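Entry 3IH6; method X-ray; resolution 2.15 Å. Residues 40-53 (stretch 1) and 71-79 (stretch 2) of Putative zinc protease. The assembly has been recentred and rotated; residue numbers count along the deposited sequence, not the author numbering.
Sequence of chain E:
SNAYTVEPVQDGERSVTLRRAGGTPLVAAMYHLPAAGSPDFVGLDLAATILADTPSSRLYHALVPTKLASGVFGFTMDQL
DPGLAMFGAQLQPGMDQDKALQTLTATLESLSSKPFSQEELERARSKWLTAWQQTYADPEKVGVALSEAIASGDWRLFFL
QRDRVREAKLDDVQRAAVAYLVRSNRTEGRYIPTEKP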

ATOM      1  N   ASP E  40     -11.841  10.504 -27.953  1.00 19.57           N
ATOM      2  CA  ASP E  40     -10.385  10.390 -28.171  1.00 18.66           C
ATOM      3  C   ASP E  40      -9.516  10.268 -26.931  1.00 17.68           C
ATOM      4  O   ASP E  40      -8.414   9.696 -26.966  1.00 18.04           O
ATOM      5  CB  ASP E  40      -9.917  11.559 -29.043  1.00 18.79           C
ATOM      6  CG  ASP E  40     -10.557  11.507 -30.413  1.00 18.91           C
ATOM      7  OD1 ASP E  40     -10.909  10.373 -30.794  1.00 17.01           O
ATOM      8  OD2 ASP E  40     -10.757  12.564 -31.065  1.00 21.19           O
ATOM      9  N   PHE E  41      -9.988  10.794 -25.822  1.00 16.21           N
ATOM     10  CA  PHE E  41      -9.114  10.828 -24.654  1.00 15.34           C
ATOM     11  C   PHE E  41      -8.710   9.416 -24.275  1.00 15.46           C
ATOM     12  O   PHE E  41      -7.514   9.139 -24.115  1.00 15.52           O
ATOM     13  CB  PHE E  41      -9.752  11.590 -23.485  1.00 14.25           C
ATOM     14  CG  PHE E  41      -8.880  11.676 -22.257  1.00 15.83           C
ATOM     15  CD1 PHE E  41      -8.140  12.829 -22.003  1.00 15.68           C
ATOM     16  CD2 PHE E  41      -8.820  10.618 -21.347  1.00 15.01           C
ATOM     17  CE1 PHE E  41      -7.350  12.940 -20.888  1.00 16.02           C
ATOM     18  CE2 PHE E  41      -8.043  10.721 -20.202  1.00 19.54           C
ATOM     19  CZ  PHE E  41      -7.315  11.898 -19.961  1.00 19.46           C
ATOM     20  N   VAL E  42      -9.670   8.516 -24.110  1.00 15.02           N
ATOM     21  CA  VAL E  42      -9.268   7.162 -23.747  1.00 16.71           C
ATOM     22  C   VAL E  42      -8.495   6.464 -24.835  1.00 17.08           C
ATOM     23  O   VAL E  42      -7.624   5.619 -24.519  1.00 17.84           O
ATOM     24  CB  VAL E  42     -10.381   6.255 -23.192  1.00 16.54           C
ATOM     25  CG1 VAL E  42     -10.996   6.893 -21.992  1.00 18.80           C
ATOM     26  CG2 VAL E  42     -11.398   5.944 -24.218  1.00 14.79           C
ATOM     27  N   GLY E  43      -8.762   6.834 -26.094  1.00 17.00           N
ATOM     28  CA  GLY E  43      -8.024   6.295 -27.223  1.00 17.55           C
ATOM     29  C   GLY E  43      -6.532   6.512 -26.984  1.00 18.93           C
ATOM     30  O   GLY E  43      -5.717   5.597 -27.067  1.00 18.97           O
ATOM     31  N   LEU E  44      -6.183   7.736 -26.652  1.00 19.03           N
ATOM     32  CA  LEU E  44      -4.795   8.087 -26.473  1.00 20.24           C
ATOM     33  C   LEU E  44      -4.246   7.461 -25.194  1.00 19.96           C
ATOM     34  O   LEU E  44      -3.051   7.146 -25.104  1.00 19.78           O
ATOM     35  CB  LEU E  44      -4.637   9.607 -26.449  1.00 20.00           C
ATOM     36  CG  LEU E  44      -3.233  10.167 -26.709  1.00 23.34           C
ATOM     37  CD1 LEU E  44      -2.597   9.601 -27.941  1.00 25.65           C
ATOM     38  CD2 LEU E  44      -3.239  11.681 -26.743  1.00 24.94           C
ATOM     39  N   ASP E  45      -5.130   7.259 -24.227  1.00 19.26           N
ATOM     40  CA  ASP E  45      -4.776   6.627 -22.952  1.00 18.92           C
ATOM     41  C   ASP E  45      -4.333   5.182 -23.294  1.00 17.56           C
ATOM     42  O   ASP E  45      -3.192   4.777 -23.013  1.00 17.31           O
ATOM     43  CB  ASP E  45      -6.031   6.667 -22.070  1.00 19.84           C
ATOM     44  CG  ASP E  45      -5.740   6.545 -20.585  1.00 22.79           C
ATOM     45  OD1 ASP E  45      -4.553   6.566 -20.208  1.00 27.16           O
ATOM     46  OD2 ASP E  45      -6.729   6.447 -19.795  1.00 22.92           O
ATOM     47  N   LEU E  46      -5.193   4.446 -23.998  1.00 16.83           N
ATOM     48  CA  LEU E  46      -4.904   3.045 -24.406  1.00 15.33           C
ATOM     49  C   LEU E  46      -3.678   2.936 -25.322  1.00 15.31           C
ATOM     50  O   LEU E  46      -2.861   2.056 -25.137  1.00 15.22           O
ATOM     51  CB  LEU E  46      -6.114   2.426 -25.071  1.00 15.52           C
ATOM     52  CG  LEU E  46      -7.361   2.346 -24.178  1.00 15.69           C
ATOM     53  CD1 LEU E  46      -8.611   2.031 -25.026  1.00 14.75           C
ATOM     54  CD2 LEU E  46      -7.100   1.313 -23.079  1.00 12.82           C
ATOM     55  N   ALA E  47      -3.563   3.864 -26.284  1.00 15.11           N
ATOM     56  CA  ALA E  47      -2.433   3.946 -27.199  1.00 14.54           C
ATOM     57  C   ALA E  47      -1.086   4.052 -26.491  1.00 15.01           C
ATOM     58  O   ALA E  47      -0.116   3.369 -26.876  1.00 15.64           O
ATOM     59  CB  ALA E  47      -2.604   5.118 -28.100  1.00 13.29           C
ATOM     60  N   ALA E  48      -0.982   4.942 -25.496  1.00 14.92           N
ATOM     61  CA  ALA E  48       0.305   5.117 -24.835  1.00 15.78           C
ATOM     62  C   ALA E  48       0.776   3.814 -24.184  1.00 15.40           C
ATOM     63  O   ALA E  48       1.965   3.538 -24.138  1.00 17.22           O
ATOM     64  CB  ALA E  48       0.255   6.271 -23.839  1.00 16.06           C
ATOM     65  N   THR E  49      -0.153   2.994 -23.729  1.00 15.06           N
ATOM     66  CA  THR E  49       0.196   1.679 -23.169  1.00 15.80           C
ATOM     67  C   THR E  49       0.665   0.737 -24.271  1.00 16.56           C
ATOM     68  O   THR E  49       1.585  -0.046 -24.058  1.00 17.76           O
ATOM     69  CB  THR E  49      -1.033   1.005 -22.516  1.00 15.37           C
ATOM     70  OG1 THR E  49      -1.467   1.746 -21.397  1.00 10.30           O
ATOM     71  CG2 THR E  49      -0.734  -0.411 -22.060  1.00 15.96           C
ATOM     72  N   ILE E  50       0.023   0.801 -25.443  1.00 16.30           N
ATOM     73  CA  ILE E  50       0.465  -0.026 -26.552  1.00 16.38           C
ATOM     74  C   ILE E  50       1.866   0.397 -26.985  1.00 16.61           C
ATOM     75  O   ILE E  50       2.669  -0.443 -27.314  1.00 17.29           O
ATOM     76  CB  ILE E  50      -0.476   0.059 -27.761  1.00 17.10           C
ATOM     77  CG1 ILE E  50      -1.840  -0.590 -27.440  1.00 16.29           C
ATOM     78  CG2 ILE E  50       0.220  -0.534 -29.036  1.00 16.41           C
ATOM     79  CD1 ILE E  50      -2.951  -0.189 -28.419  1.00 12.79           C
ATOM     80  N   LEU E  51       2.136   1.694 -26.988  1.00 16.23           N
ATOM     81  CA  LEU E  51       3.423   2.237 -27.429  1.00 16.97           C
ATOM     82  C   LEU E  51       4.562   2.038 -26.472  1.00 17.90           C
ATOM     83  O   LEU E  51       5.733   1.918 -26.892  1.00 19.74           O
ATOM     84  CB  LEU E  51       3.306   3.763 -27.731  1.00 16.29           C
ATOM     85  CG  LEU E  51       2.304   4.003 -28.873  1.00 15.24           C
ATOM     86  CD1 LEU E  51       1.707   5.388 -28.800  1.00 12.75           C
ATOM     87  CD2 LEU E  51       2.925   3.703 -30.245  1.00 14.49           C
ATOM     88  N   ALA E  52       4.256   2.033 -25.190  1.00 17.51           N
ATOM     89  CA  ALA E  52       5.314   2.249 -24.203  1.00 17.79           C
ATOM     90  C   ALA E  52       5.496   1.162 -23.190  1.00 16.72           C
ATOM     91  O   ALA E  52       6.527   1.096 -22.580  1.00 16.96           O
ATOM     92  CB  ALA E  52       5.118   3.626 -23.502  1.00 17.86           C
ATOM     93  N   ASP E  53       4.515   0.288 -23.030  1.00 18.19           N
ATOM     94  CA  ASP E  53       4.498  -0.707 -21.938  1.00 18.04           C
ATOM     95  C   ASP E  53       4.834  -2.150 -22.358  1.00 17.73           C
ATOM     96  O   ASP E  53       4.202  -2.701 -23.302  1.00 18.66           O
ATOM     97  CB  ASP E  53       3.110  -0.640 -21.298  1.00 19.28           C
ATOM     98  CG  ASP E  53       2.988  -1.486 -20.068  1.00 19.67           C
ATOM     99  OD1 ASP E  53       3.915  -1.460 -19.254  1.00 22.94           O
ATOM    100  OD2 ASP E  53       1.946  -2.161 -19.909  1.00 23.22           O
TER
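Stretch 2 (71-79) GVFGFTMDQ

Stretch 2 is a β-strand from G71 to M77, followed by D78 and Q79 outside the strand. It lies along the helix of stretch 1, which covers 40-52. The two axes run almost exactly antiparallel, at 174°, and approach to 7.5 Å. The start of the strand therefore meets the end of the helix, and later residues step back toward F41. The backbone is extended, so successive residues alternate: V72 and T76 point toward the helix, with G74 between them on the same side but without a side chain, while F73, F75 and M77 point away.

G71 is out of reach of the helix. V72 points toward it, with chi1 in the m well, and its CG2 lies 3.6 Å from A52 O. The CA-to-CB bond of F73 points away, but its backbone still touches the helix: F73 C is 3.7 Å from A52 CB. G74 is the tightest point of the backbone packing. Its N lies 3.4 Å from A52 CB, and the CA atoms of G74 and A52 are 5.0 Å apart. A CB on G74 would point at the helix and fall 2.4 Å from A52 CB, a clash. The absence of a side chain lets the strand come this close.

F75 points away. T76 points toward the helix and has the largest covered area in the contact. Its methyl CG2 packs 4.1 Å from A48 CB and 4.0 Å from L44 O. Its OG1 is 3.2 Å from D45 OD1; both atoms have hydrogen-bond partners elsewhere in the structure. M77, a selenomethionine, points away and makes no contact with the helix. D78 points back toward it, and its OD2 lies 3.6 Å from F41 CE1, oblique to the ring. Q79 is out of reach, and its side chain is not modelled beyond CB.

The contact is modest, burying 380 Å² over both sides, and is mainly one of packing.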

ATOM      1  N   GLY E  71      15.738   1.715 -22.314  1.00 18.89           N
ATOM      2  CA  GLY E  71      14.351   1.477 -21.997  1.00 18.15           C
ATOM      3  C   GLY E  71      13.528   2.610 -22.596  1.00 18.04           C
ATOM      4  O   GLY E  71      14.096   3.555 -23.169  1.00 17.73           O
ATOM      5  N   VAL E  72      12.204   2.528 -22.427  1.00 17.13           N
ATOM      6  CA  VAL E  72      11.290   3.471 -22.984  1.00 17.75           C
ATOM      7  C   VAL E  72      10.190   3.783 -21.985  1.00 18.91           C
ATOM      8  O   VAL E  72       9.887   2.972 -21.109  1.00 18.66           O
ATOM      9  CB  VAL E  72      10.647   2.994 -24.344  1.00 17.32           C
ATOM     10  CG1 VAL E  72      11.703   2.720 -25.398  1.00 15.33           C
ATOM     11  CG2 VAL E  72       9.661   1.784 -24.160  1.00 17.06           C
ATOM     12  N   PHE E  73       9.562   4.947 -22.142  1.00 19.60           N
ATOM     13  CA  PHE E  73       8.459   5.304 -21.248  1.00 19.58           C
ATOM     14  C   PHE E  73       7.387   6.104 -21.938  1.00 18.85           C
ATOM     15  O   PHE E  73       7.639   6.748 -22.934  1.00 19.46           O
ATOM     16  CB  PHE E  73       8.984   6.028 -19.983  1.00 19.60           C
ATOM     17  CG  PHE E  73       9.703   7.314 -20.268  1.00 21.60           C
ATOM     18  CD1 PHE E  73      11.072   7.329 -20.417  1.00 21.03           C
ATOM     19  CD2 PHE E  73       9.004   8.522 -20.361  1.00 20.38           C
ATOM     20  CE1 PHE E  73      11.710   8.515 -20.682  1.00 23.38           C
ATOM     21  CE2 PHE E  73       9.643   9.696 -20.617  1.00 19.93           C
ATOM     22  CZ  PHE E  73      10.987   9.706 -20.777  1.00 20.25           C
ATOM     23  N   GLY E  74       6.178   6.055 -21.388  1.00 19.48           N
ATOM     24  CA  GLY E  74       5.007   6.731 -21.944  1.00 18.60           C
ATOM     25  C   GLY E  74       4.010   6.989 -20.816  1.00 19.24           C
ATOM     26  O   GLY E  74       3.595   6.047 -20.120  1.00 18.28           O
ATOM     27  N   PHE E  75       3.628   8.254 -20.640  1.00 18.49           N
ATOM     28  CA  PHE E  75       2.655   8.667 -19.587  1.00 19.90           C
ATOM     29  C   PHE E  75       1.646   9.669 -20.131  1.00 19.75           C
ATOM     30  O   PHE E  75       2.005  10.551 -20.897  1.00 20.06           O
ATOM     31  CB  PHE E  75       3.348   9.345 -18.378  1.00 19.22           C
ATOM     32  CG  PHE E  75       4.511   8.592 -17.826  1.00 20.42           C
ATOM     33  CD1 PHE E  75       5.811   8.892 -18.242  1.00 22.26           C
ATOM     34  CD2 PHE E  75       4.326   7.596 -16.868  1.00 19.30           C
ATOM     35  CE1 PHE E  75       6.909   8.197 -17.706  1.00 20.67           C
ATOM     36  CE2 PHE E  75       5.410   6.887 -16.349  1.00 18.41           C
ATOM     37  CZ  PHE E  75       6.705   7.188 -16.776  1.00 19.37           C
ATOM     38  N   THR E  76       0.381   9.515 -19.771  1.00 20.55           N
ATOM     39  CA  THR E  76      -0.595  10.556 -20.031  1.00 20.99           C
ATOM     40  C   THR E  76      -0.807  11.303 -18.690  1.00 20.07           C
ATOM     41  O   THR E  76      -0.938  10.691 -17.648  1.00 18.96           O
ATOM     42  CB  THR E  76      -1.889  10.036 -20.708  1.00 21.30           C
ATOM     43  OG1 THR E  76      -2.462   9.006 -19.922  1.00 25.18           O
ATOM     44  CG2 THR E  76      -1.600   9.445 -22.105  1.00 21.83           C
HETATM   45  N   MSE E  77      -0.735  12.629 -18.739  1.00 19.23           N
HETATM   46  CA  MSE E  77      -0.725  13.449 -17.541  1.00 19.96           C
HETATM   47  C   MSE E  77      -1.795  14.520 -17.690  1.00 19.75           C
HETATM   48  O   MSE E  77      -1.511  15.623 -18.178  1.00 19.72           O
HETATM   49  CB  MSE E  77       0.666  14.080 -17.314  1.00 18.83           C
HETATM   50  CG  MSE E  77       1.783  13.044 -17.044  1.00 22.69           C
HETATM   51 SE   MSE E  77       3.630  13.738 -17.166  0.75 29.37          SE
HETATM   52  CE  MSE E  77       3.502  14.357 -18.970  1.00 28.50           C
ATOM     53  N   ASP E  78      -3.021  14.194 -17.294  1.00 19.65           N
ATOM     54  CA  ASP E  78      -4.130  15.164 -17.402  1.00 20.38           C
ATOM     55  C   ASP E  78      -4.377  16.047 -16.168  1.00 20.46           C
ATOM     56  O   ASP E  78      -5.286  16.880 -16.199  1.00 21.15           O
ATOM     57  CB  ASP E  78      -5.439  14.496 -17.843  1.00 20.32           C
ATOM     58  CG  ASP E  78      -6.450  15.491 -18.416  1.00 24.06           C
ATOM     59  OD1 ASP E  78      -6.010  16.457 -19.097  1.00 26.12           O
ATOM     60  OD2 ASP E  78      -7.686  15.310 -18.195  1.00 25.32           O
ATOM     61  N   GLN E  79      -3.583  15.879 -15.109  1.00 20.01           N
ATOM     62  CA  GLN E  79      -3.604  16.801 -13.957  1.00 20.93           C
ATOM     63  C   GLN E  79      -2.936  18.143 -14.318  1.00 20.67           C
ATOM     64  O   GLN E  79      -3.100  19.134 -13.608  1.00 21.56           O
ATOM     65  CB  GLN E  79      -2.947  16.167 -12.697  1.00 20.87           C
TER